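Local coordinates for protein ADP/ATP-dependent NAD(P)H-hydrate dehydratase (Bacillus subtilis, PDB 3RPZ) that probably uses ATP or ADP to dehydrate the damaged cofactors NADH hydrate and NADPH hydrate, restoring NADH and NADPH, at residues A[205-210]-A[242-247]; A[209-214]-A[251-256]. All coordinates share one frame; numbering follows the deposited sequence. Where two conformers were deposited one is given.

Contacts 1 and 2 pack successive parts of the loop 205-214 against successive turns of helix 235-256. Both start from the same run of chain, the loop after strand 202-204; their centres are about 10 Å apart, and they share N209 and G210. E251 ties them together: its OE2 lies 2.9 Å from G208 N, a probable hydrogen bond between a residue of contact 2 and one of contact 1. On the ligand side, H246 CE1 of contact 1 meets L212 CD2 of contact 2 at 3.9 Å. Both contacts touch AMP, whereas the second ligand, a hydrated NADPH (NPW), lies farther off: the side chain of N209 is about 13 Å from the bound NPW.

Contact 1. Residues A[205-210]-A[242-247]. With AMP (adenosine monophosphate), chain C.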
loop_
_atom_site.group_PDB
_atom_site.type_symbol
_atom_site.label_atom_id
_atom_site.label_comp_id
_atom_site.label_asym_id
_atom_site.label_seq_id
_atom_site.Cartn_x
_atom_site.Cartn_y
_atom_site.Cartn_z
ATOM N N ASN A 205 32.793 -2.468 -7.558
ATOM C CA ASN A 205 31.912 -2.386 -6.412
ATOM C C ASN A 205 31.986 -3.657 -5.579
ATOM O O ASN A 205 31.809 -4.746 -6.136
ATOM C CB ASN A 205 30.470 -2.232 -6.854
ATOM C CG ASN A 205 29.584 -2.005 -5.656
ATOM O OD1 ASN A 205 29.776 -1.058 -4.911
ATOM N ND2 ASN A 205 28.626 -2.895 -5.449
ATOM N N PRO A 206 32.247 -3.545 -4.266
ATOM C CA PRO A 206 32.402 -4.738 -3.439
ATOM C C PRO A 206 31.140 -5.264 -2.773
ATOM O O PRO A 206 31.208 -6.281 -2.059
ATOM C CB PRO A 206 33.344 -4.251 -2.322
ATOM C CG PRO A 206 33.025 -2.813 -2.155
ATOM C CD PRO A 206 32.660 -2.314 -3.545
ATOM N N THR A 207 30.028 -4.602 -2.962
ATOM C CA THR A 207 28.796 -4.963 -2.276
ATOM C C THR A 207 27.768 -5.633 -3.179
ATOM O O THR A 207 27.781 -5.522 -4.387
ATOM C CB THR A 207 28.145 -3.733 -1.610
ATOM O OG1 THR A 207 27.710 -2.846 -2.616
ATOM C CG2 THR A 207 29.061 -3.033 -0.639
ATOM N N GLY A 208 26.818 -6.289 -2.529
ATOM C CA GLY A 208 25.751 -6.988 -3.175
ATOM C C GLY A 208 25.850 -8.480 -3.187
ATOM O O GLY A 208 26.904 -9.041 -2.844
ATOM N N ASN A 209 24.751 -9.154 -3.493
ATOM C CA ASN A 209 24.699 -10.610 -3.508
ATOM C C ASN A 209 23.581 -11.082 -4.410
ATOM O O ASN A 209 22.939 -10.211 -5.066
ATOM C CB ASN A 209 24.592 -11.172 -2.102
ATOM C CG ASN A 209 23.376 -10.696 -1.385
ATOM O OD1 ASN A 209 22.311 -10.574 -2.001
ATOM N ND2 ASN A 209 23.496 -10.353 -0.074
ATOM N N GLY A 210 23.346 -12.387 -4.480
ATOM C CA GLY A 210 22.344 -12.910 -5.389
ATOM C C GLY A 210 20.910 -12.523 -5.059
ATOM O O GLY A 210 20.004 -12.772 -5.856
ATOM N N ALA A 242 25.945 5.272 -5.125
ATOM C CA ALA A 242 24.689 4.650 -5.425
ATOM C C ALA A 242 24.876 3.176 -5.623
ATOM O O ALA A 242 24.126 2.348 -5.079
ATOM C CB ALA A 242 24.034 5.302 -6.659
ATOM N N VAL A 243 25.866 2.801 -6.449
ATOM C CA VAL A 243 26.119 1.381 -6.743
ATOM C C VAL A 243 26.486 0.646 -5.422
ATOM O O VAL A 243 25.959 -0.442 -5.108
ATOM C CB VAL A 243 27.221 1.231 -7.759
ATOM C CG1 VAL A 243 27.591 -0.224 -7.956
ATOM C CG2 VAL A 243 26.767 1.832 -9.091
ATOM N N TYR A 244 27.299 1.286 -4.601
ATOM C CA TYR A 244 27.727 0.687 -3.333
ATOM C C TYR A 244 26.570 0.495 -2.369
ATOM O O TYR A 244 26.366 -0.589 -1.832
ATOM C CB TYR A 244 28.829 1.547 -2.667
ATOM C CG TYR A 244 29.420 0.964 -1.423
ATOM C CD1 TYR A 244 28.706 0.941 -0.242
ATOM C CD2 TYR A 244 30.681 0.434 -1.441
ATOM C CE1 TYR A 244 29.258 0.364 0.911
ATOM C CE2 TYR A 244 31.236 -0.111 -0.299
ATOM C CZ TYR A 244 30.491 -0.145 0.853
ATOM O OH TYR A 244 31.085 -0.740 2.024
ATOM N N LEU A 245 25.801 1.541 -2.153
ATOM C CA LEU A 245 24.699 1.443 -1.194
ATOM C C LEU A 245 23.611 0.503 -1.670
ATOM O O LEU A 245 23.004 -0.180 -0.865
ATOM C CB LEU A 245 24.175 2.833 -0.826
ATOM C CG LEU A 245 25.139 3.645 0.036
ATOM C CD1 LEU A 245 24.677 5.104 0.180
ATOM C CD2 LEU A 245 25.410 3.038 1.418
ATOM N N HIS A 246 23.348 0.474 -2.976
ATOM C CA HIS A 246 22.394 -0.493 -3.570
ATOM C C HIS A 246 22.781 -1.910 -3.180
ATOM O O HIS A 246 21.946 -2.654 -2.654
ATOM C CB HIS A 246 22.377 -0.253 -5.060
ATOM C CG HIS A 246 21.552 -1.181 -5.883
ATOM N ND1 HIS A 246 22.110 -2.264 -6.546
ATOM C CD2 HIS A 246 20.230 -1.162 -6.203
ATOM C CE1 HIS A 246 21.143 -2.838 -7.274
ATOM N NE2 HIS A 246 20.004 -2.182 -7.095
ATOM N N GLY A 247 24.055 -2.249 -3.325
ATOM C CA GLY A 247 24.516 -3.577 -2.932
ATOM C C GLY A 247 24.464 -3.777 -1.430
ATOM O O GLY A 247 24.107 -4.856 -0.944
HETATM P P AMP C . 19.264 -5.307 -14.006
HETATM O O1P AMP C . 17.905 -5.338 -13.220
HETATM O O2P AMP C . 19.396 -6.608 -14.693
HETATM O O3P AMP C . 19.253 -4.055 -14.860
HETATM O "O5'" AMP C . 20.256 -4.953 -12.901
HETATM C "C5'" AMP C . 20.580 -5.955 -11.862
HETATM C "C4'" AMP C . 21.209 -5.273 -10.697
HETATM O "O4'" AMP C . 21.409 -6.236 -9.611
HETATM C "C3'" AMP C . 22.562 -4.648 -10.959
HETATM O "O3'" AMP C . 22.785 -3.605 -10.030
HETATM C "C2'" AMP C . 23.439 -5.875 -10.663
HETATM O "O2'" AMP C . 24.833 -5.552 -10.495
HETATM C "C1'" AMP C . 22.812 -6.389 -9.388
HETATM N N9 AMP C . 23.003 -7.834 -9.213
HETATM C C8 AMP C . 22.310 -8.814 -9.807
HETATM N N7 AMP C . 22.765 -10.054 -9.433
HETATM C C5 AMP C . 23.756 -9.788 -8.559
HETATM C C6 AMP C . 24.698 -10.645 -7.798
HETATM N N6 AMP C . 24.611 -11.983 -7.923
HETATM N N1 AMP C . 25.583 -9.998 -7.042
HETATM C C2 AMP C . 25.659 -8.665 -6.931
HETATM N N3 AMP C . 24.846 -7.804 -7.618
HETATM C C4 AMP C . 23.982 -8.390 -8.395
#
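T207 reaches helix 235-256 with both branches of its side chain, and its CB already lies 3.6 Å from Y244 O. From there OG1 turns between the backbone N and the carbonyl carbon (chi1 67°) and donates a hydrogen bond of 2.7 Å to Y244 O, in the carbonyl plane and on a lone pair. T207 OG1 also lies 3.3 Å from G247 CA, and it accepts from N205 ND2 at 3.0 Å, so one hydroxyl takes a bond from the loop and gives one to the helix. CG2, the other branch, sits over the centre of one face of the Y244 ring, 3.6 Å from the centroid, a CH-pi contact. This loop follows the last strand of the ribokinase-like core, and N209 and G210 run over one face of the adenine of AMP. G208 CA lies 3.6 Å from G247 CA, an approach possible because G247 has no side chain: a CB there would run into T207 OG1 and G208 N. Before the threonine, N205 rests CG on V243 CG1 and brings OD1 to 3.1 Å from Y244 CA, while P206 CG meets Y244 CE2. H246, next to G247 in the helix, brings CE1 to 3.3 Å from AMP O3', and its NE2 is hydrogen-bonded to T217 O.

Contact 2. Residues A[209-214]-A[251-256]; sequences NGALAK and ELWTDE. With AMP (adenosine monophosphate), chain C.
N209 and T254 approach from opposite directions, and most of the polar side of this contact lies between them. The amide nitrogen ND2 of N209 stands 3.1 Å from T254 OG1; it also makes a weak hydrogen bond to A250 O, to which T254 OG1 is weakly bonded as well. The methyl CG2 of T254 packs on the same amide, 3.6 Å from N209 ND2. On its other side N209 ND2 lies 3.7 Å from E251 CA and near E251 CG, the carboxylate of E251 being turned to G208 N. The other end of the amide serves the loop: N209 OD1 accepts from A211 N at 2.9 Å with an N-H...O angle of 145°, closing an Asx turn. With chi1 at 60°, CG lies between the backbone N and carbonyl carbon of N209, and the amide can thus face both A211 N and the helix. An alanine here would probably leave A211 N without its acceptor and A250 O without its weak bond from ND2, so that the turn over the adenine is less firmly set. R21 of the second subunit bonds to G210 O and A213 O.

Apolar contact is sparser. A211 CB lies 4.1 Å from T254 CG2 and reaches W253 CD1 at 4.3 Å. The polar end of the W253 indole is bonded to S258 O.

Ligand contacts fall to the short 3-10 turn 210-212, where L212 and G210 lie over the same face of the adenine. L212 CB is 3.4 Å from AMP N9, its CD1 is 3.5 Å from AMP N3, and G210 CA approaches the exocyclic N6.

In the fold, W253 packs against I270 of helix 264-277 and L212 reaches L267 of that helix, while the turn itself lies between strand 202-204 and helix 217-231.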
loop_
_atom_site.group_PDB
_atom_site.type_symbol
_atom_site.label_atom_id
_atom_site.label_comp_id
_atom_site.label_asym_id
_atom_site.label_seq_id
_atom_site.Cartn_x
_atom_site.Cartn_y
_atom_site.Cartn_z
ATOM N N ASN A 209 24.751 -9.154 -3.493
ATOM C CA ASN A 209 24.699 -10.610 -3.508
ATOM C C ASN A 209 23.581 -11.082 -4.410
ATOM O O ASN A 209 22.939 -10.211 -5.066
ATOM C CB ASN A 209 24.592 -11.172 -2.102
ATOM C CG ASN A 209 23.376 -10.696 -1.385
ATOM O OD1 ASN A 209 22.311 -10.574 -2.001
ATOM N ND2 ASN A 209 23.496 -10.353 -0.074
ATOM N N GLY A 210 23.346 -12.387 -4.480
ATOM C CA GLY A 210 22.344 -12.910 -5.389
ATOM C C GLY A 210 20.910 -12.523 -5.059
ATOM O O GLY A 210 20.004 -12.772 -5.856
ATOM N N ALA A 211 20.667 -11.892 -3.925
ATOM C CA ALA A 211 19.330 -11.317 -3.675
ATOM C C ALA A 211 18.970 -10.321 -4.736
ATOM O O ALA A 211 17.780 -10.096 -5.024
ATOM C CB ALA A 211 19.210 -10.729 -2.285
ATOM N N LEU A 212 19.969 -9.694 -5.338
ATOM C CA LEU A 212 19.763 -8.701 -6.403
ATOM C C LEU A 212 19.445 -9.303 -7.759
ATOM O O LEU A 212 19.074 -8.577 -8.683
ATOM C CB LEU A 212 20.977 -7.755 -6.518
ATOM C CG LEU A 212 21.235 -6.901 -5.300
ATOM C CD1 LEU A 212 22.584 -6.209 -5.438
ATOM C CD2 LEU A 212 20.115 -5.883 -5.092
ATOM N N ALA A 213 19.595 -10.613 -7.896
ATOM C CA ALA A 213 19.399 -11.316 -9.182
ATOM C C ALA A 213 17.919 -11.609 -9.458
ATOM O O ALA A 213 17.468 -12.750 -9.467
ATOM C CB ALA A 213 20.237 -12.598 -9.209
ATOM N N LYS A 214 17.172 -10.507 -9.586
ATOM C CA LYS A 214 15.695 -10.589 -9.734
ATOM C C LYS A 214 15.227 -9.316 -10.389
ATOM O O LYS A 214 15.755 -8.237 -10.152
ATOM C CB LYS A 214 15.009 -10.832 -8.408
ATOM C CG LYS A 214 13.542 -11.270 -8.532
ATOM C CD LYS A 214 12.854 -11.479 -7.223
ATOM C CE LYS A 214 13.413 -12.642 -6.409
ATOM N NZ LYS A 214 12.861 -12.665 -5.030
ATOM N N GLU A 251 22.835 -6.753 1.164
ATOM C CA GLU A 251 23.580 -7.451 2.219
ATOM C C GLU A 251 22.898 -7.315 3.566
ATOM O O GLU A 251 22.892 -8.285 4.326
ATOM C CB GLU A 251 25.017 -6.953 2.297
ATOM C CG GLU A 251 25.803 -7.249 1.043
ATOM C CD GLU A 251 27.233 -6.782 1.074
ATOM O OE1 GLU A 251 27.742 -6.450 2.180
ATOM O OE2 GLU A 251 27.910 -6.894 0.055
ATOM N N LEU A 252 22.314 -6.165 3.890
ATOM C CA LEU A 252 21.500 -6.025 5.099
ATOM C C LEU A 252 20.367 -7.009 5.059
ATOM O O LEU A 252 20.111 -7.726 6.025
ATOM C CB LEU A 252 20.918 -4.607 5.242
ATOM C CG LEU A 252 20.024 -4.366 6.479
ATOM C CD1 LEU A 252 18.609 -4.914 6.350
ATOM C CD2 LEU A 252 20.683 -4.909 7.768
ATOM N N TRP A 253 19.650 -7.059 3.936
ATOM C CA TRP A 253 18.495 -7.966 3.816
ATOM C C TRP A 253 18.825 -9.360 4.169
ATOM O O TRP A 253 18.065 -10.042 4.883
ATOM C CB TRP A 253 18.013 -8.006 2.357
ATOM C CG TRP A 253 16.895 -9.013 2.029
ATOM C CD1 TRP A 253 17.010 -10.223 1.391
ATOM C CD2 TRP A 253 15.518 -8.831 2.294
ATOM N NE1 TRP A 253 15.791 -10.812 1.255
ATOM C CE2 TRP A 253 14.849 -9.976 1.768
ATOM C CE3 TRP A 253 14.755 -7.836 2.952
ATOM C CZ2 TRP A 253 13.480 -10.109 1.869
ATOM C CZ3 TRP A 253 13.438 -7.957 3.014
ATOM C CH2 TRP A 253 12.783 -9.094 2.467
ATOM N N THR A 254 19.933 -9.862 3.648
ATOM C CA THR A 254 20.262 -11.269 3.821
ATOM C C THR A 254 20.710 -11.639 5.218
ATOM O O THR A 254 20.845 -12.818 5.564
ATOM C CB THR A 254 21.239 -11.822 2.752
ATOM O OG1 THR A 254 22.408 -10.967 2.715
ATOM C CG2 THR A 254 20.606 -11.841 1.417
ATOM N N ASP A 255 20.867 -10.664 6.097
ATOM C CA ASP A 255 21.205 -11.005 7.477
ATOM C C ASP A 255 20.089 -11.815 8.126
ATOM O O ASP A 255 20.355 -12.732 8.860
ATOM C CB ASP A 255 21.408 -9.770 8.338
ATOM C CG ASP A 255 22.721 -9.074 8.094
ATOM O OD1 ASP A 255 23.613 -9.624 7.450
ATOM O OD2 ASP A 255 22.829 -7.944 8.573
ATOM N N GLU A 256 18.842 -11.444 7.871
ATOM C CA GLU A 256 17.716 -12.121 8.489
ATOM C C GLU A 256 16.656 -12.615 7.522
ATOM O O GLU A 256 15.649 -13.164 7.977
ATOM C CB GLU A 256 17.047 -11.210 9.487
ATOM C CG GLU A 256 17.921 -10.862 10.659
ATOM C CD GLU A 256 17.147 -10.034 11.672
ATOM O OE1 GLU A 256 16.946 -8.818 11.446
ATOM O OE2 GLU A 256 16.685 -10.621 12.659
HETATM P P AMP C . 19.264 -5.307 -14.006
HETATM O O1P AMP C . 17.905 -5.338 -13.220
HETATM O O2P AMP C . 19.396 -6.608 -14.693
HETATM O O3P AMP C . 19.253 -4.055 -14.860
HETATM O "O5'" AMP C . 20.256 -4.953 -12.901
HETATM C "C5'" AMP C . 20.580 -5.955 -11.862
HETATM C "C4'" AMP C . 21.209 -5.273 -10.697
HETATM O "O4'" AMP C . 21.409 -6.236 -9.611
HETATM C "C3'" AMP C . 22.562 -4.648 -10.959
HETATM O "O3'" AMP C . 22.785 -3.605 -10.030
HETATM C "C2'" AMP C . 23.439 -5.875 -10.663
HETATM O "O2'" AMP C . 24.833 -5.552 -10.495
HETATM C "C1'" AMP C . 22.812 -6.389 -9.388
HETATM N N9 AMP C . 23.003 -7.834 -9.213
HETATM C C8 AMP C . 22.310 -8.814 -9.807
HETATM N N7 AMP C . 22.765 -10.054 -9.433
HETATM C C5 AMP C . 23.756 -9.788 -8.559
HETATM C C6 AMP C . 24.698 -10.645 -7.798
HETATM N N6 AMP C . 24.611 -11.983 -7.923
HETATM N N1 AMP C . 25.583 -9.998 -7.042
HETATM C C2 AMP C . 25.659 -8.665 -6.931
HETATM N N3 AMP C . 24.846 -7.804 -7.618
HETATM C C4 AMP C . 23.982 -8.390 -8.395
#